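Local coordinates for coenzyme F420-dependent N(5),N(10)-methenyltetrahydromethanopterin reductase-related protein (Desulfurobacterium thermolithotrophum DSM 11699, PDB 6HUY) that binds the iron-guanylyl pyridinol cofactor and is probably an Hmd-type enzyme acting on methylene- or methenyl-tetrahydromethanopterin, at residues Lys80-Ala85 with Pro105-Asn110. Numbering follows the deposited sequence.
Sequences KEAEVA and PYLVEN
Tyr106 meets Lys80 through both backbone and side chain. Lys80 CA sits 3.3 Å from Tyr106 O, and the angle of 159° at the hydrogen identifies a CA-H...O contact. Beyond it the two side chains run alongside each other in the same direction: the lysine chain, fully extended past CG, brings Lys80 CE to 4.0 Å from Tyr106 CD1, obliquely to the ring, while its NZ is drawn into a salt bridge with Glu77. Leu107 CD2 rests against two methyls, 4.1 Å from Ala82 CB and 4.0 Å from Ala85 CB, and lies 3.8 Å from Ala82 O; Ile113 and Ala79 also touch this leucine. Val108 follows: with CG1 roughly anti to the backbone N (chi1 154°), Val108 CG2 falls beside that N, 3.3 Å from Lys80 O and 3.7 Å from Glu81 CA. The pairing thus joins the turn after helix 75-79 and the start of strand 84-87 to the loop leading into neighbouring parallel strand 112-115 of the Rossmann-like domain. The Ala85 side chain is about 10 Å from the bound cofactor, too far to touch it. With no conventional hydrogen bond between the segments, cohesion rests on methyls packed against methyls and carbonyl oxygens, plus one CA-H...O contact.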
ATOM      1  N   LYS A  80      39.998   8.655   2.911  1.00 70.21           N
ATOM      2  CA  LYS A  80      41.061   8.647   1.909  1.00 76.06           C
ATOM      3  C   LYS A  80      41.457   7.239   1.462  1.00 76.82           C
ATOM      4  O   LYS A  80      41.985   7.067   0.356  1.00 80.85           O
ATOM      5  CB  LYS A  80      42.276   9.406   2.447  1.00 81.49           C
ATOM      6  CG  LYS A  80      42.091  10.924   2.404  1.00 82.03           C
ATOM      7  CD  LYS A  80      43.328  11.676   2.872  1.00 86.91           C
ATOM      8  CE  LYS A  80      43.111  13.186   2.808  1.00 87.59           C
ATOM      9  NZ  LYS A  80      44.319  13.964   3.198  1.00 92.17           N
ATOM     10  N   GLU A  81      41.264   6.227   2.308  1.00 73.66           N
ATOM     11  CA  GLU A  81      41.625   4.862   1.947  1.00 72.11           C
ATOM     12  C   GLU A  81      40.441   3.903   1.984  1.00 66.79           C
ATOM     13  O   GLU A  81      40.631   2.695   1.816  1.00 67.06           O
ATOM     14  CB  GLU A  81      42.740   4.361   2.868  1.00 78.96           C
ATOM     15  CG  GLU A  81      44.151   4.486   2.279  1.00 85.82           C
ATOM     16  CD  GLU A  81      45.227   3.947   3.215  1.00 94.23           C
ATOM     17  OE1 GLU A  81      45.352   2.709   3.331  1.00 96.98           O
ATOM     18  OE2 GLU A  81      45.946   4.758   3.842  1.00 97.88           O
ATOM     19  N   ALA A  82      39.224   4.399   2.163  1.00 62.47           N
ATOM     20  CA  ALA A  82      38.087   3.526   2.419  1.00 60.58           C
ATOM     21  C   ALA A  82      37.527   2.959   1.117  1.00 58.10           C
ATOM     22  O   ALA A  82      37.030   3.708   0.270  1.00 56.26           O
ATOM     23  CB  ALA A  82      37.010   4.296   3.184  1.00 58.42           C
ATOM     24  N   GLU A  83      37.549   1.627   0.991  1.00 58.73           N
ATOM     25  CA  GLU A  83      36.863   0.954  -0.109  1.00 57.09           C
ATOM     26  C   GLU A  83      35.361   0.927   0.112  1.00 53.44           C
ATOM     27  O   GLU A  83      34.588   0.916  -0.853  1.00 51.03           O
ATOM     28  CB  GLU A  83      37.336  -0.498  -0.248  1.00 59.60           C
ATOM     29  CG  GLU A  83      38.778  -0.719  -0.619  1.00 63.19           C
ATOM     30  CD  GLU A  83      39.134  -2.189  -0.577  1.00 67.18           C
ATOM     31  OE1 GLU A  83      40.139  -2.551   0.078  1.00 73.18           O
ATOM     32  OE2 GLU A  83      38.388  -2.991  -1.182  1.00 65.14           O
ATOM     33  N   VAL A  84      34.944   0.873   1.372  1.00 54.48           N
ATOM     34  CA  VAL A  84      33.545   0.809   1.767  1.00 52.24           C
ATOM     35  C   VAL A  84      33.346   1.858   2.845  1.00 50.96           C
ATOM     36  O   VAL A  84      34.058   1.854   3.858  1.00 52.99           O
ATOM     37  CB  VAL A  84      33.155  -0.587   2.279  1.00 53.96           C
ATOM     38  CG1 VAL A  84      31.708  -0.602   2.746  1.00 52.95           C
ATOM     39  CG2 VAL A  84      33.390  -1.645   1.201  1.00 53.43           C
ATOM     40  N   ALA A  85      32.400   2.762   2.616  1.00 47.32           N
ATOM     41  CA  ALA A  85      32.054   3.827   3.553  1.00 48.21           C
ATOM     42  C   ALA A  85      30.609   3.624   3.987  1.00 49.69           C
ATOM     43  O   ALA A  85      29.690   3.736   3.173  1.00 49.08           O
ATOM     44  CB  ALA A  85      32.243   5.201   2.917  1.00 45.19           C
ATOM     45  N   PRO A 105      34.869  13.351  -2.875  1.00 63.85           N
ATOM     46  CA  PRO A 105      36.096  13.502  -3.667  1.00 63.53           C
ATOM     47  C   PRO A 105      37.315  12.792  -3.085  1.00 63.19           C
ATOM     48  O   PRO A 105      38.298  12.621  -3.817  1.00 63.61           O
ATOM     49  CB  PRO A 105      36.297  15.021  -3.711  1.00 65.55           C
ATOM     50  CG  PRO A 105      35.578  15.542  -2.531  1.00 64.15           C
ATOM     51  CD  PRO A 105      34.456  14.619  -2.243  1.00 61.78           C
ATOM     52  N   TYR A 106      37.271  12.341  -1.823  1.00 62.60           N
ATOM     53  CA  TYR A 106      38.416  11.720  -1.157  1.00 62.71           C
ATOM     54  C   TYR A 106      38.359  10.196  -1.125  1.00 59.99           C
ATOM     55  O   TYR A 106      39.359   9.568  -0.777  1.00 60.98           O
ATOM     56  CB  TYR A 106      38.526  12.221   0.289  1.00 64.45           C
ATOM     57  CG  TYR A 106      38.753  13.712   0.429  1.00 68.07           C
ATOM     58  CD1 TYR A 106      40.040  14.257   0.395  1.00 72.04           C
ATOM     59  CD2 TYR A 106      37.677  14.575   0.598  1.00 66.80           C
ATOM     60  CE1 TYR A 106      40.235  15.622   0.525  1.00 74.48           C
ATOM     61  CE2 TYR A 106      37.861  15.927   0.722  1.00 69.35           C
ATOM     62  CZ  TYR A 106      39.132  16.451   0.687  1.00 74.11           C
ATOM     63  OH  TYR A 106      39.274  17.811   0.818  1.00 77.38           O
ATOM     64  N   LEU A 107      37.216   9.587  -1.419  1.00 59.04           N
ATOM     65  CA  LEU A 107      37.127   8.132  -1.407  1.00 60.42           C
ATOM     66  C   LEU A 107      38.021   7.527  -2.488  1.00 63.07           C
ATOM     67  O   LEU A 107      38.287   8.140  -3.522  1.00 63.70           O
ATOM     68  CB  LEU A 107      35.672   7.691  -1.603  1.00 56.99           C
ATOM     69  CG  LEU A 107      34.753   7.923  -0.404  1.00 55.47           C
ATOM     70  CD1 LEU A 107      33.305   7.807  -0.824  1.00 53.60           C
ATOM     71  CD2 LEU A 107      35.072   6.937   0.719  1.00 56.54           C
ATOM     72  N   VAL A 108      38.485   6.300  -2.227  1.00 66.12           N
ATOM     73  CA  VAL A 108      39.330   5.577  -3.171  1.00 68.52           C
ATOM     74  C   VAL A 108      38.554   5.265  -4.446  1.00 67.19           C
ATOM     75  O   VAL A 108      37.319   5.244  -4.472  1.00 66.36           O
ATOM     76  CB  VAL A 108      39.869   4.296  -2.513  1.00 70.71           C
ATOM     77  CG1 VAL A 108      40.200   3.212  -3.532  1.00 71.92           C
ATOM     78  CG2 VAL A 108      41.096   4.620  -1.699  1.00 73.22           C
ATOM     79  N   GLU A 109      39.296   5.045  -5.531  1.00 65.80           N
ATOM     80  CA  GLU A 109      38.671   4.687  -6.796  1.00 64.64           C
ATOM     81  C   GLU A 109      37.827   3.431  -6.622  1.00 61.68           C
ATOM     82  O   GLU A 109      38.270   2.449  -6.024  1.00 64.47           O
ATOM     83  CB  GLU A 109      39.740   4.471  -7.869  1.00 67.61           C
ATOM     84  CG  GLU A 109      39.210   4.422  -9.304  1.00 70.62           C
ATOM     85  CD  GLU A 109      38.761   5.782  -9.823  1.00 73.60           C
ATOM     86  OE1 GLU A 109      39.008   6.797  -9.133  1.00 75.92           O
ATOM     87  OE2 GLU A 109      38.178   5.842 -10.931  1.00 73.08           O
ATOM     88  N   ASN A 110      36.613   3.460  -7.167  1.00 57.65           N
ATOM     89  CA  ASN A 110      35.680   2.340  -7.142  1.00 55.16           C
ATOM     90  C   ASN A 110      35.152   2.036  -5.748  1.00 54.11           C
ATOM     91  O   ASN A 110      34.629   0.942  -5.508  1.00 53.20           O
ATOM     92  CB  ASN A 110      36.314   1.086  -7.749  1.00 55.54           C
ATOM     93  CG  ASN A 110      36.808   1.318  -9.167  1.00 58.93           C
ATOM     94  OD1 ASN A 110      36.165   2.021  -9.957  1.00 58.50           O
ATOM     95  ND2 ASN A 110      37.949   0.727  -9.499  1.00 61.52           N
TER